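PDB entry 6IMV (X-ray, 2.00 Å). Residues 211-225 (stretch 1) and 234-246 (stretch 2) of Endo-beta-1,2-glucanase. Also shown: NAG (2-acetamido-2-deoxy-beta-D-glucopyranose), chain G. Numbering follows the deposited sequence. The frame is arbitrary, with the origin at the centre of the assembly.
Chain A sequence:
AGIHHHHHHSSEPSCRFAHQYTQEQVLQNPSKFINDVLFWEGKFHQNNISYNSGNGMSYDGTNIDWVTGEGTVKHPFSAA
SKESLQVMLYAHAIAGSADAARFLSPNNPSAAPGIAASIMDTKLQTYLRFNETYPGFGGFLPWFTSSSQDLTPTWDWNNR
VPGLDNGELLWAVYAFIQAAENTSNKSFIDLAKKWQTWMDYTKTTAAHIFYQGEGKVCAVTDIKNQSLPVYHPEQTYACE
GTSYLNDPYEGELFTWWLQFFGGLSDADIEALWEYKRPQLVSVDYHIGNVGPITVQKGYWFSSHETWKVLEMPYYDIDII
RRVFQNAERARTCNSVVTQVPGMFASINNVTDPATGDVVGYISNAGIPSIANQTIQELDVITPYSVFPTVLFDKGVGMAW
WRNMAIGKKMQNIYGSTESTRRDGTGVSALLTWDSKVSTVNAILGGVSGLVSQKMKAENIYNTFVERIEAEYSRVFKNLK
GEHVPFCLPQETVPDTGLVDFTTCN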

# COMPACT_ATOMS: atom_id res chain seq x y z
N TYR A 211 -7.54 -3.84 -21.49
CA TYR A 211 -7.47 -2.67 -22.39
C TYR A 211 -8.67 -2.66 -23.34
O TYR A 211 -8.75 -3.50 -24.22
CB TYR A 211 -6.14 -2.62 -23.15
CG TYR A 211 -5.97 -1.36 -23.97
CD1 TYR A 211 -6.13 -0.12 -23.37
CD2 TYR A 211 -5.70 -1.40 -25.33
CE1 TYR A 211 -6.03 1.05 -24.10
CE2 TYR A 211 -5.59 -0.23 -26.07
CZ TYR A 211 -5.75 1.00 -25.45
OH TYR A 211 -5.66 2.18 -26.13
N GLN A 212 -9.58 -1.70 -23.16
CA GLN A 212 -10.81 -1.58 -23.96
C GLN A 212 -10.51 -0.89 -25.30
O GLN A 212 -11.19 -1.14 -26.28
CB GLN A 212 -11.87 -0.77 -23.22
CG GLN A 212 -13.24 -0.79 -23.88
CD GLN A 212 -14.21 0.07 -23.11
OE1 GLN A 212 -14.25 1.29 -23.28
NE2 GLN A 212 -14.97 -0.55 -22.23
N GLY A 213 -9.53 0.01 -25.30
CA GLY A 213 -9.16 0.79 -26.48
C GLY A 213 -9.33 2.28 -26.23
O GLY A 213 -10.02 2.67 -25.29
N GLU A 214 -8.68 3.09 -27.07
CA GLU A 214 -8.74 4.54 -27.01
C GLU A 214 -8.34 5.03 -25.61
O GLU A 214 -8.93 5.98 -25.10
CB GLU A 214 -10.13 5.01 -27.42
CG GLU A 214 -10.48 4.63 -28.84
CD GLU A 214 -11.97 4.59 -29.13
OE1 GLU A 214 -12.73 5.40 -28.54
OE2 GLU A 214 -12.37 3.76 -29.97
N GLY A 215 -7.35 4.36 -25.01
CA GLY A 215 -6.74 4.76 -23.73
C GLY A 215 -7.54 4.33 -22.52
O GLY A 215 -7.17 4.66 -21.39
N LYS A 216 -8.63 3.58 -22.73
CA LYS A 216 -9.54 3.18 -21.66
C LYS A 216 -9.10 1.82 -21.12
O LYS A 216 -9.01 0.85 -21.88
CB LYS A 216 -10.99 3.17 -22.13
CG LYS A 216 -11.55 4.55 -22.44
CD LYS A 216 -12.92 4.57 -23.07
CE LYS A 216 -13.31 5.97 -23.50
NZ LYS A 216 -14.77 6.09 -23.76
N VAL A 217 -8.83 1.77 -19.81
CA VAL A 217 -8.39 0.57 -19.11
C VAL A 217 -9.42 0.26 -18.02
O VAL A 217 -9.71 1.13 -17.22
CB VAL A 217 -6.98 0.77 -18.51
CG1 VAL A 217 -6.55 -0.42 -17.66
CG2 VAL A 217 -5.93 1.07 -19.57
N CYS A 218 -9.98 -0.96 -18.01
CA CYS A 218 -11.01 -1.31 -17.02
C CYS A 218 -10.44 -1.21 -15.59
O CYS A 218 -9.38 -1.75 -15.31
CB CYS A 218 -11.57 -2.71 -17.18
SG CYS A 218 -11.97 -3.19 -18.87
N ALA A 219 -11.18 -0.55 -14.70
CA ALA A 219 -10.92 -0.63 -13.27
C ALA A 219 -11.23 -2.05 -12.78
O ALA A 219 -10.45 -2.66 -12.02
CB ALA A 219 -11.72 0.42 -12.53
N VAL A 220 -12.37 -2.57 -13.25
CA VAL A 220 -12.77 -3.95 -12.99
C VAL A 220 -13.20 -4.58 -14.32
O VAL A 220 -14.02 -4.02 -15.02
CB VAL A 220 -13.90 -4.04 -11.95
CG1 VAL A 220 -14.36 -5.47 -11.73
CG2 VAL A 220 -13.49 -3.41 -10.63
N THR A 221 -12.61 -5.74 -14.64
CA THR A 221 -13.00 -6.50 -15.81
C THR A 221 -13.96 -7.62 -15.39
O THR A 221 -13.68 -8.36 -14.43
CB THR A 221 -11.79 -7.05 -16.56
OG1 THR A 221 -11.12 -5.95 -17.17
CG2 THR A 221 -12.15 -8.08 -17.61
N ASP A 222 -15.09 -7.70 -16.10
CA ASP A 222 -16.05 -8.78 -15.99
C ASP A 222 -15.66 -9.87 -16.99
O ASP A 222 -15.44 -9.60 -18.19
CB ASP A 222 -17.47 -8.26 -16.24
CG ASP A 222 -17.94 -7.31 -15.16
OD1 ASP A 222 -17.48 -7.43 -14.01
OD2 ASP A 222 -18.74 -6.43 -15.48
N ILE A 223 -15.55 -11.10 -16.47
CA ILE A 223 -15.13 -12.29 -17.19
C ILE A 223 -16.39 -13.13 -17.44
O ILE A 223 -17.15 -13.34 -16.53
CB ILE A 223 -14.09 -13.07 -16.37
CG1 ILE A 223 -12.95 -12.18 -15.88
CG2 ILE A 223 -13.58 -14.28 -17.15
CD1 ILE A 223 -12.02 -12.86 -14.90
N LYS A 224 -16.60 -13.60 -18.67
CA LYS A 224 -17.77 -14.42 -18.95
C LYS A 224 -17.77 -15.63 -18.01
O LYS A 224 -18.75 -15.88 -17.35
CB LYS A 224 -17.80 -14.91 -20.40
CG LYS A 224 -19.02 -15.76 -20.74
CD LYS A 224 -20.32 -15.03 -20.49
CE LYS A 224 -21.53 -15.72 -21.10
NZ LYS A 224 -21.67 -15.37 -22.53
N ASN A 225 -16.66 -16.36 -17.95
CA ASN A 225 -16.57 -17.55 -17.12
C ASN A 225 -15.11 -17.83 -16.77
O ASN A 225 -14.31 -18.25 -17.60
CB ASN A 225 -17.29 -18.72 -17.81
CG ASN A 225 -17.38 -19.95 -16.94
OD1 ASN A 225 -16.61 -20.11 -15.99
ND2 ASN A 225 -18.32 -20.84 -17.26
C1 NAG G . -18.48 -22.08 -16.54
C2 NAG G . -19.91 -22.62 -16.49
C3 NAG G . -19.96 -24.00 -15.84
C4 NAG G . -18.95 -24.96 -16.46
C5 NAG G . -17.56 -24.32 -16.48
C6 NAG G . -16.57 -25.20 -17.21
C7 NAG G . -21.69 -20.96 -16.19
C8 NAG G . -22.41 -20.10 -15.19
N2 NAG G . -20.73 -21.73 -15.68
O3 NAG G . -21.26 -24.54 -16.00
O4 NAG G . -18.86 -26.16 -15.70
O5 NAG G . -17.63 -23.06 -17.15
O6 NAG G . -17.08 -25.47 -18.52
O7 NAG G . -21.95 -20.97 -17.38
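Stretch 2 (234-246) EQTYACEGTSYLN

How does stretch 2 run along stretch 1? Its strand 237-239 lies antiparallel to strand 220-223, the N-to-C directions 144° apart and the axes 4.5 Å apart at closest approach. Asp222 and Ala238 form the hydrogen-bonded pair: Asp222 N donates to Ala238 O at 2.8 Å, and Ala238 N returns a bond to Asp222 O at 3.0 Å. Glu240 N to Val220 O (2.8 Å) and Lys224 N to Thr236 O (3.0 Å) extend the ladder both ways. Ile223 and Tyr237 share one face, with Ile223 CG2 3.6 Å from Tyr237 CE1.

What does Tyr244, the residue with most surface covered, rest against? Its backbone is extended, and Lys216 lies over one face of its ring, CB 4.0 Å from the centroid in a CH-pi contact. A water joins Lys216 NZ and Tyr244 OH, 2.7 Å from each. The flanking residues carry the backbone bonds: Leu245 N donates to Val217 O at 2.9 Å, and Ala219 N to Ser243 O at 3.0 Å. This second ladder is offset by two residues from the first.

Why does Glu240 bury nearly as much? Its CA-to-CB bond points toward stretch 1, and the side chain, with chi1 and chi2 both t, meets Asp222, whose chi1 is m. Asp222 OD1 and Glu240 OE1 are 2.6 Å apart, so close that one acid group probably holds a proton and donates it. Val220 CG1 also packs 3.9 Å from Glu240 OE1.

What ties the stretches covalently? A disulfide joins Cys218 SG to Cys239 SG at 2.0 Å, with chi3 of -72°, bridging the loop before strand 220-223 to the end of strand 237-239. Beside it, one water accepts from both Gln212 NE2 (2.7 Å) and Cys239 N (2.9 Å).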

# COMPACT_ATOMS: atom_id res chain seq x y z
N GLU A 234 -15.49 -19.12 -26.32
CA GLU A 234 -16.66 -18.52 -25.67
C GLU A 234 -16.28 -17.47 -24.62
O GLU A 234 -17.16 -16.77 -24.11
CB GLU A 234 -17.48 -19.60 -24.99
CG GLU A 234 -18.19 -20.52 -25.97
CD GLU A 234 -19.02 -21.57 -25.26
OE1 GLU A 234 -18.43 -22.57 -24.82
OE2 GLU A 234 -20.23 -21.35 -25.10
N GLN A 235 -14.99 -17.37 -24.28
CA GLN A 235 -14.58 -16.44 -23.22
C GLN A 235 -14.72 -15.01 -23.74
O GLN A 235 -14.43 -14.75 -24.91
CB GLN A 235 -13.13 -16.72 -22.80
CG GLN A 235 -12.64 -15.84 -21.66
CD GLN A 235 -13.32 -16.20 -20.37
OE1 GLN A 235 -14.45 -15.79 -20.11
NE2 GLN A 235 -12.62 -16.99 -19.56
N THR A 236 -15.17 -14.10 -22.88
CA THR A 236 -15.17 -12.67 -23.18
C THR A 236 -14.73 -11.89 -21.93
O THR A 236 -14.87 -12.36 -20.78
CB THR A 236 -16.53 -12.15 -23.65
OG1 THR A 236 -17.40 -12.17 -22.52
CG2 THR A 236 -17.13 -12.96 -24.78
N TYR A 237 -14.22 -10.68 -22.19
CA TYR A 237 -13.86 -9.71 -21.16
C TYR A 237 -14.50 -8.36 -21.52
O TYR A 237 -14.50 -7.96 -22.66
CB TYR A 237 -12.34 -9.63 -21.05
CG TYR A 237 -11.68 -10.94 -20.69
CD1 TYR A 237 -11.58 -11.35 -19.37
CD2 TYR A 237 -11.18 -11.79 -21.68
CE1 TYR A 237 -10.99 -12.55 -19.04
CE2 TYR A 237 -10.60 -13.00 -21.35
CZ TYR A 237 -10.50 -13.38 -20.02
OH TYR A 237 -9.92 -14.58 -19.68
N ALA A 238 -15.08 -7.69 -20.53
CA ALA A 238 -15.62 -6.36 -20.73
C ALA A 238 -15.41 -5.54 -19.46
O ALA A 238 -15.42 -6.09 -18.36
CB ALA A 238 -17.08 -6.46 -21.10
N CYS A 239 -15.20 -4.23 -19.62
CA CYS A 239 -15.12 -3.35 -18.45
C CYS A 239 -16.45 -3.36 -17.71
O CYS A 239 -17.51 -3.39 -18.33
CB CYS A 239 -14.78 -1.92 -18.83
SG CYS A 239 -13.17 -1.75 -19.62
N GLU A 240 -16.37 -3.34 -16.38
CA GLU A 240 -17.53 -3.20 -15.54
C GLU A 240 -17.93 -1.73 -15.52
O GLU A 240 -17.18 -0.87 -15.04
CB GLU A 240 -17.24 -3.73 -14.14
CG GLU A 240 -18.47 -3.88 -13.30
CD GLU A 240 -18.23 -4.65 -12.02
OE1 GLU A 240 -18.20 -5.90 -12.06
OE2 GLU A 240 -18.02 -4.01 -11.02
N GLY A 241 -19.11 -1.43 -16.08
CA GLY A 241 -19.59 -0.07 -16.23
C GLY A 241 -18.62 0.78 -17.04
O GLY A 241 -18.02 0.32 -18.02
N THR A 242 -18.42 2.00 -16.57
CA THR A 242 -17.66 3.01 -17.27
C THR A 242 -16.56 3.57 -16.34
O THR A 242 -16.11 4.71 -16.50
CB THR A 242 -18.64 4.05 -17.82
OG1 THR A 242 -17.92 4.91 -18.69
CG2 THR A 242 -19.34 4.87 -16.75
N SER A 243 -16.10 2.73 -15.39
CA SER A 243 -15.01 3.05 -14.45
C SER A 243 -13.67 2.58 -15.04
O SER A 243 -13.45 1.38 -15.23
CB SER A 243 -15.22 2.40 -13.11
OG SER A 243 -16.21 3.09 -12.36
N TYR A 244 -12.76 3.53 -15.27
CA TYR A 244 -11.47 3.23 -15.88
C TYR A 244 -10.34 3.67 -14.95
O TYR A 244 -10.50 4.57 -14.13
CB TYR A 244 -11.35 3.92 -17.24
CG TYR A 244 -12.50 3.64 -18.17
CD1 TYR A 244 -12.68 2.38 -18.71
CD2 TYR A 244 -13.42 4.63 -18.49
CE1 TYR A 244 -13.74 2.10 -19.56
CE2 TYR A 244 -14.49 4.37 -19.34
CZ TYR A 244 -14.65 3.10 -19.87
OH TYR A 244 -15.70 2.83 -20.70
N LEU A 245 -9.19 3.00 -15.09
CA LEU A 245 -7.95 3.43 -14.47
C LEU A 245 -7.40 4.61 -15.27
O LEU A 245 -6.66 4.40 -16.22
CB LEU A 245 -6.97 2.25 -14.46
CG LEU A 245 -7.42 1.03 -13.66
CD1 LEU A 245 -6.31 0.01 -13.55
CD2 LEU A 245 -7.88 1.45 -12.27
N ASN A 246 -7.81 5.83 -14.90
CA ASN A 246 -7.53 7.01 -15.72
C ASN A 246 -7.00 8.17 -14.87
O ASN A 246 -7.03 9.33 -15.31
CB ASN A 246 -8.78 7.45 -16.48
CG ASN A 246 -9.88 7.96 -15.58
OD1 ASN A 246 -9.86 7.74 -14.37
ND2 ASN A 246 -10.84 8.68 -16.15
O HOH W 1 -15.24 -3.22 -22.29
O HOH W 2 -8.21 4.48 -18.72
O HOH W 3 -16.63 4.85 -22.22
O HOH W 4 -14.56 -0.84 -14.37
O HOH W 5 -17.43 -10.39 -20.13
O HOH W 6 -19.67 -16.58 -24.73